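Local structure of SnoN,Epimerase SnoN (Streptomyces nogalater, 5EP9) at residues F150-T155 / A246-R251. The protein is a non-heme iron, 2-oxoglutarate-dependent epimerase of nogalamycin biosynthesis in Streptomyces nogalater. Sequence-based numbering, arbitrary orientation.
Sequences FSTAGT and ATAAYR
The guanidinium of Arg251 lays one face over the type I turn from Phe150 to Ala153, with Ser151 CA 3.9 Å from its plane and offset toward the rim. Phe150 O and Ser151 O lie under that same face, each 3.4 Å from a nitrogen, Arg251 NH2 and Arg251 NH1 respectively; the angles are poor, which probably leaves a diffuse attraction between the positive charge and the carbonyl dipoles. Arginine suits this exposed place because its long chain carries a flat cationic end across both carbonyls; the bend at chi3 (58°) sets NE. The buried Phe150 ring meets Ala248 CB obliquely, stands edge-to-face with Phe121 and lies nearly parallel to Phe148.

Ser151 grips Ala249 twice: its N donates to Ala249 O (2.7 Å), while OG accepts from Ala249 N (2.8 Å, 163° at the hydrogen). With OG between its own N and carbonyl carbon (chi1 60°), the short side chain stands in for a main-chain carbonyl. A water joins Ser151 OG to Thr247 O, and Thr152 OG1 rests on Ala248 CB.

In this engineered fusion, 150-155 lies in SnoN part 14-202 and 246-251 in SnoN part 203-305. One backbone-backbone and one hydroxyl-to-backbone hydrogen bond join the loops, without a salt bridge.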
loop_
_atom_site.group_PDB
_atom_site.type_symbol
_atom_site.label_atom_id
_atom_site.label_comp_id
_atom_site.label_asym_id
_atom_site.label_seq_id
_atom_site.Cartn_x
_atom_site.Cartn_y
_atom_site.Cartn_z
ATOM N N PHE A 150 -6.352 9.379 -9.359
ATOM C CA PHE A 150 -7.776 9.135 -9.464
ATOM C C PHE A 150 -8.546 10.046 -8.491
ATOM O O PHE A 150 -8.023 10.551 -7.491
ATOM C CB PHE A 150 -8.087 7.649 -9.303
ATOM C CG PHE A 150 -7.445 6.974 -8.113
ATOM C CD1 PHE A 150 -8.083 7.008 -6.892
ATOM C CD2 PHE A 150 -6.272 6.268 -8.228
ATOM C CE1 PHE A 150 -7.574 6.383 -5.782
ATOM C CE2 PHE A 150 -5.731 5.666 -7.134
ATOM C CZ PHE A 150 -6.371 5.712 -5.907
ATOM N N SER A 151 -9.814 10.147 -8.786
ATOM C CA SER A 151 -10.753 11.108 -8.190
ATOM C C SER A 151 -10.968 10.896 -6.706
ATOM O O SER A 151 -11.169 11.827 -5.993
ATOM C CB SER A 151 -12.119 11.030 -8.978
ATOM O OG SER A 151 -12.673 9.711 -8.908
ATOM N N THR A 152 -10.844 9.648 -6.242
ATOM C CA THR A 152 -11.087 9.310 -4.833
ATOM C C THR A 152 -9.813 9.047 -4.042
ATOM O O THR A 152 -9.799 8.333 -3.081
ATOM C CB THR A 152 -12.003 8.098 -4.737
ATOM O OG1 THR A 152 -11.404 7.006 -5.437
ATOM C CG2 THR A 152 -13.365 8.419 -5.366
ATOM N N ALA A 153 -8.731 9.627 -4.532
ATOM C CA ALA A 153 -7.418 9.502 -3.914
ATOM C C ALA A 153 -7.410 9.747 -2.405
ATOM O O ALA A 153 -6.776 9.005 -1.655
ATOM C CB ALA A 153 -6.463 10.525 -4.560
ATOM N N GLY A 154 -8.128 10.799 -2.020
ATOM C CA GLY A 154 -8.314 11.213 -0.660
ATOM C C GLY A 154 -8.927 10.193 0.285
ATOM O O GLY A 154 -8.821 10.370 1.503
ATOM N N THR A 155 -9.550 9.111 -0.232
ATOM C CA THR A 155 -10.115 8.066 0.652
ATOM C C THR A 155 -9.563 6.659 0.332
ATOM O O THR A 155 -10.001 5.683 0.903
ATOM C CB THR A 155 -11.638 7.956 0.555
ATOM O OG1 THR A 155 -11.994 7.779 -0.816
ATOM C CG2 THR A 155 -12.259 9.208 1.104
ATOM N N ALA A 246 -14.837 2.018 -5.638
ATOM C CA ALA A 246 -15.303 1.450 -6.886
ATOM C C ALA A 246 -15.810 2.496 -7.911
ATOM O O ALA A 246 -15.873 2.203 -9.073
ATOM C CB ALA A 246 -16.386 0.422 -6.622
ATOM N N THR A 247 -16.155 3.682 -7.458
ATOM C CA THR A 247 -16.501 4.783 -8.375
ATOM C C THR A 247 -15.320 5.667 -8.818
ATOM O O THR A 247 -15.503 6.706 -9.370
ATOM C CB THR A 247 -17.520 5.741 -7.721
ATOM O OG1 THR A 247 -16.933 6.367 -6.568
ATOM C CG2 THR A 247 -18.827 4.997 -7.329
ATOM N N ALA A 248 -14.116 5.265 -8.505
ATOM C CA ALA A 248 -12.958 6.007 -8.928
ATOM C C ALA A 248 -12.904 6.283 -10.425
ATOM O O ALA A 248 -13.100 5.404 -11.225
ATOM C CB ALA A 248 -11.698 5.288 -8.527
ATOM N N ALA A 249 -12.557 7.523 -10.721
ATOM C CA ALA A 249 -12.268 7.981 -12.048
ATOM C C ALA A 249 -10.890 8.560 -12.200
ATOM O O ALA A 249 -10.343 9.119 -11.276
ATOM C CB ALA A 249 -13.351 9.000 -12.579
ATOM N N TYR A 250 -10.392 8.468 -13.448
ATOM C CA TYR A 250 -9.045 8.939 -13.749
ATOM C C TYR A 250 -8.939 10.456 -13.472
ATOM O O TYR A 250 -9.767 11.222 -13.948
ATOM C CB TYR A 250 -8.645 8.644 -15.198
ATOM C CG TYR A 250 -7.194 8.999 -15.511
ATOM C CD1 TYR A 250 -6.142 8.319 -14.913
ATOM C CD2 TYR A 250 -6.879 9.963 -16.466
ATOM C CE1 TYR A 250 -4.826 8.621 -15.211
ATOM C CE2 TYR A 250 -5.557 10.269 -16.793
ATOM C CZ TYR A 250 -4.547 9.609 -16.146
ATOM O OH TYR A 250 -3.261 9.869 -16.437
ATOM N N ARG A 251 -7.881 10.827 -12.797
ATOM C CA ARG A 251 -7.583 12.233 -12.533
ATOM C C ARG A 251 -6.095 12.475 -12.537
ATOM O O ARG A 251 -5.438 12.156 -11.560
ATOM C CB ARG A 251 -8.186 12.673 -11.168
ATOM C CG ARG A 251 -8.214 14.208 -11.007
ATOM C CD ARG A 251 -8.767 14.707 -9.673
ATOM N NE ARG A 251 -8.024 14.186 -8.559
ATOM C CZ ARG A 251 -8.432 14.201 -7.276
ATOM N NH1 ARG A 251 -9.609 14.724 -6.922
ATOM N NH2 ARG A 251 -7.627 13.728 -6.321
HETATM O O HOH W 1 -15.369 9.438 -8.415
#